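Local coordinates for DUF917 domain-containing protein (Chromobacterium violaceum, PDB 2O3I), which is of unknown function but belongs to the DUF917 (S-Me-THD-like) family, whose N- and C-terminal domains it combines in one chain, at residues P80-R91 against V116-L126. The protein carries 2 engineered substitutions. Sequence-based numbering, arbitrary orientation.
Sequences PNGPVEAALAAR and VASLVAAKLGL
Leu124 packs on Val84 and receives Arg91 at its carbonyl oxygen, and these three bury more surface than any other residues in this helix-helix crossing of the S-Me-THD-like N-terminal domain, which has a single knob-into-hole fit. The segments 81-91 and 116-124 of helices 81-96 and 111-124 cross at -59°, 9.4 Å apart at their axes, over the parallel strands 61-69 and 101-105, which Pro83 and Ala121 respectively touch. The knob is Leu124, set among Val84, Ala87, Leu88 and Arg91. A chi1 of -56° carries its CG into the hole, where CD1 meets Ala87 CB at 3.7 Å and CD2 lies against Leu88 CD2 and Val84 CG1. Val84 extends the apolar seam, its CG1 touching Lys123 CG at 3.7 Å where the two side chains cross nearly at right angles. The lysine chain bends about CB-CG, and its NZ hydrogen-bonds Tyr43 O. One turn before Leu124, Val120 divides its methyls between Ala87 (CG1) and Pro83 (CG2). Leu124 closes its helix just before the positive-phi Gly125, and its O takes two bent bonds from Arg91, whose guanidinium is covered on one side by Leu126 CG: NH1 at 3.1 Å (N-H...O 141°), on a lone pair in the carbonyl plane, and NH2 at 3.3 Å, tilted from that plane.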
loop_
_atom_site.group_PDB
_atom_site.type_symbol
_atom_site.label_atom_id
_atom_site.label_comp_id
_atom_site.label_asym_id
_atom_site.label_seq_id
_atom_site.Cartn_x
_atom_site.Cartn_y
_atom_site.Cartn_z
ATOM N N PRO A 80 -1.249 -2.421 23.597
ATOM C CA PRO A 80 -1.503 -1.728 22.330
ATOM C C PRO A 80 -0.311 -0.954 21.770
ATOM O O PRO A 80 -0.401 0.253 21.542
ATOM C CB PRO A 80 -2.662 -0.810 22.687
ATOM C CG PRO A 80 -2.309 -0.394 24.076
ATOM C CD PRO A 80 -1.859 -1.694 24.726
ATOM N N ASN A 81 0.801 -1.645 21.543
ATOM C CA ASN A 81 1.990 -0.986 21.015
ATOM C C ASN A 81 1.739 -0.294 19.679
ATOM O O ASN A 81 2.166 0.843 19.476
ATOM C CB ASN A 81 3.145 -1.985 20.871
ATOM C CG ASN A 81 3.762 -2.361 22.205
ATOM O OD1 ASN A 81 3.368 -1.840 23.250
ATOM N ND2 ASN A 81 4.738 -3.264 22.176
ATOM N N GLY A 82 1.047 -0.976 18.773
ATOM C CA GLY A 82 0.763 -0.389 17.472
ATOM C C GLY A 82 0.026 0.939 17.550
ATOM O O GLY A 82 0.514 1.944 17.032
ATOM N N PRO A 83 -1.164 0.973 18.175
ATOM C CA PRO A 83 -1.932 2.217 18.296
ATOM C C PRO A 83 -1.152 3.311 19.028
ATOM O O PRO A 83 -1.192 4.478 18.644
ATOM C CB PRO A 83 -3.180 1.775 19.061
ATOM C CG PRO A 83 -3.393 0.388 18.552
ATOM C CD PRO A 83 -1.983 -0.186 18.577
ATOM N N VAL A 84 -0.450 2.933 20.088
ATOM C CA VAL A 84 0.341 3.897 20.843
ATOM C C VAL A 84 1.399 4.512 19.921
ATOM O O VAL A 84 1.592 5.735 19.885
ATOM C CB VAL A 84 1.036 3.218 22.050
ATOM C CG1 VAL A 84 2.066 4.151 22.651
ATOM C CG2 VAL A 84 0.010 2.842 23.100
ATOM N N GLU A 85 2.072 3.661 19.158
ATOM C CA GLU A 85 3.110 4.134 18.250
ATOM C C GLU A 85 2.535 5.005 17.123
ATOM O O GLU A 85 3.165 5.980 16.702
ATOM C CB GLU A 85 3.872 2.947 17.661
ATOM C CG GLU A 85 5.250 3.310 17.156
ATOM C CD GLU A 85 6.183 3.721 18.280
ATOM O OE1 GLU A 85 6.922 4.714 18.107
ATOM O OE2 GLU A 85 6.182 3.045 19.332
ATOM N N ALA A 86 1.344 4.655 16.639
ATOM C CA ALA A 86 0.690 5.421 15.568
ATOM C C ALA A 86 0.277 6.800 16.077
ATOM O O ALA A 86 0.471 7.814 15.397
ATOM C CB ALA A 86 -0.545 4.663 15.044
ATOM N N ALA A 87 -0.300 6.830 17.275
ATOM C CA ALA A 87 -0.732 8.083 17.881
ATOM C C ALA A 87 0.477 8.979 18.169
ATOM O O ALA A 87 0.377 10.203 18.120
ATOM C CB ALA A 87 -1.522 7.803 19.172
ATOM N N LEU A 88 1.622 8.368 18.466
ATOM C CA LEU A 88 2.844 9.131 18.733
ATOM C C LEU A 88 3.357 9.775 17.446
ATOM O O LEU A 88 3.911 10.876 17.457
ATOM C CB LEU A 88 3.932 8.225 19.318
ATOM C CG LEU A 88 3.913 8.076 20.839
ATOM C CD1 LEU A 88 4.901 6.977 21.264
ATOM C CD2 LEU A 88 4.262 9.426 21.485
ATOM N N ALA A 89 3.179 9.072 16.337
ATOM C CA ALA A 89 3.603 9.597 15.057
ATOM C C ALA A 89 2.733 10.827 14.777
ATOM O O ALA A 89 3.235 11.869 14.353
ATOM C CB ALA A 89 3.416 8.539 13.966
ATOM N N ALA A 90 1.434 10.708 15.043
ATOM C CA ALA A 90 0.508 11.813 14.810
ATOM C C ALA A 90 0.834 12.995 15.721
ATOM O O ALA A 90 0.738 14.153 15.312
ATOM C CB ALA A 90 -0.931 11.352 15.029
ATOM N N ARG A 91 1.220 12.696 16.956
ATOM C CA ARG A 91 1.574 13.739 17.909
ATOM C C ARG A 91 2.848 14.460 17.466
ATOM O O ARG A 91 2.948 15.684 17.564
ATOM C CB ARG A 91 1.787 13.135 19.299
ATOM C CG ARG A 91 2.424 14.097 20.296
ATOM C CD ARG A 91 2.601 13.452 21.662
ATOM N NE ARG A 91 1.716 14.062 22.650
ATOM C CZ ARG A 91 1.535 13.599 23.882
ATOM N NH1 ARG A 91 2.175 12.510 24.286
ATOM N NH2 ARG A 91 0.714 14.231 24.711
ATOM N N VAL A 116 -9.093 0.501 23.168
ATOM C CA VAL A 116 -7.848 0.930 22.548
ATOM C C VAL A 116 -7.621 2.431 22.770
ATOM O O VAL A 116 -6.565 2.845 23.239
ATOM C CB VAL A 116 -7.845 0.590 21.019
ATOM C CG1 VAL A 116 -6.676 1.280 20.307
ATOM C CG2 VAL A 116 -7.735 -0.931 20.826
ATOM N N ALA A 117 -8.617 3.245 22.446
ATOM C CA ALA A 117 -8.489 4.684 22.629
ATOM C C ALA A 117 -8.150 5.018 24.079
ATOM O O ALA A 117 -7.295 5.869 24.346
ATOM C CB ALA A 117 -9.786 5.390 22.221
ATOM N N SER A 118 -8.824 4.351 25.012
ATOM C CA SER A 118 -8.590 4.589 26.424
ATOM C C SER A 118 -7.156 4.251 26.837
ATOM O O SER A 118 -6.496 5.017 27.537
ATOM C CB SER A 118 -9.580 3.773 27.256
ATOM O OG SER A 118 -10.910 4.223 27.050
ATOM N N LEU A 119 -6.676 3.097 26.401
ATOM C CA LEU A 119 -5.337 2.672 26.744
ATOM C C LEU A 119 -4.290 3.610 26.154
ATOM O O LEU A 119 -3.285 3.911 26.805
ATOM C CB LEU A 119 -5.105 1.232 26.273
ATOM C CG LEU A 119 -5.998 0.173 26.935
ATOM C CD1 LEU A 119 -5.641 -1.209 26.398
ATOM C CD2 LEU A 119 -5.831 0.229 28.454
ATOM N N VAL A 120 -4.530 4.077 24.929
ATOM C CA VAL A 120 -3.596 4.982 24.277
ATOM C C VAL A 120 -3.532 6.328 25.009
ATOM O O VAL A 120 -2.445 6.877 25.220
ATOM C CB VAL A 120 -3.979 5.206 22.800
ATOM C CG1 VAL A 120 -3.120 6.313 22.202
ATOM C CG2 VAL A 120 -3.788 3.911 22.009
ATOM N N ALA A 121 -4.691 6.850 25.399
ATOM C CA ALA A 121 -4.759 8.121 26.117
ATOM C C ALA A 121 -4.013 8.020 27.456
ATOM O O ALA A 121 -3.250 8.912 27.824
ATOM C CB ALA A 121 -6.220 8.508 26.355
ATOM N N ALA A 122 -4.242 6.929 28.177
ATOM C CA ALA A 122 -3.587 6.704 29.464
ATOM C C ALA A 122 -2.078 6.648 29.282
ATOM O O ALA A 122 -1.322 7.157 30.104
ATOM C CB ALA A 122 -4.076 5.398 30.077
ATOM N N LYS A 123 -1.652 6.022 28.192
ATOM C CA LYS A 123 -0.243 5.871 27.877
ATOM C C LYS A 123 0.444 7.172 27.455
ATOM O O LYS A 123 1.603 7.410 27.793
ATOM C CB LYS A 123 -0.090 4.829 26.766
ATOM C CG LYS A 123 1.331 4.637 26.246
ATOM C CD LYS A 123 2.255 4.042 27.302
ATOM C CE LYS A 123 3.634 3.720 26.728
ATOM N NZ LYS A 123 4.528 3.210 27.790
ATOM N N LEU A 124 -0.269 8.019 26.722
ATOM C CA LEU A 124 0.317 9.261 26.236
ATOM C C LEU A 124 -0.091 10.514 26.997
ATOM O O LEU A 124 0.374 11.614 26.685
ATOM C CB LEU A 124 -0.018 9.434 24.757
ATOM C CG LEU A 124 0.419 8.278 23.853
ATOM C CD1 LEU A 124 0.085 8.615 22.415
ATOM C CD2 LEU A 124 1.910 8.037 24.003
ATOM N N GLY A 125 -0.956 10.354 27.992
ATOM C CA GLY A 125 -1.398 11.502 28.761
ATOM C C GLY A 125 -2.408 12.355 28.010
ATOM O O GLY A 125 -2.418 13.582 28.136
ATOM N N LEU A 126 -3.267 11.706 27.228
ATOM C CA LEU A 126 -4.281 12.422 26.461
ATOM C C LEU A 126 -5.658 12.145 27.039
ATOM O O LEU A 126 -5.807 11.386 27.993
ATOM C CB LEU A 126 -4.260 11.969 24.999
ATOM C CG LEU A 126 -2.888 11.872 24.318
ATOM C CD1 LEU A 126 -3.050 11.234 22.949
ATOM C CD2 LEU A 126 -2.261 13.251 24.192
#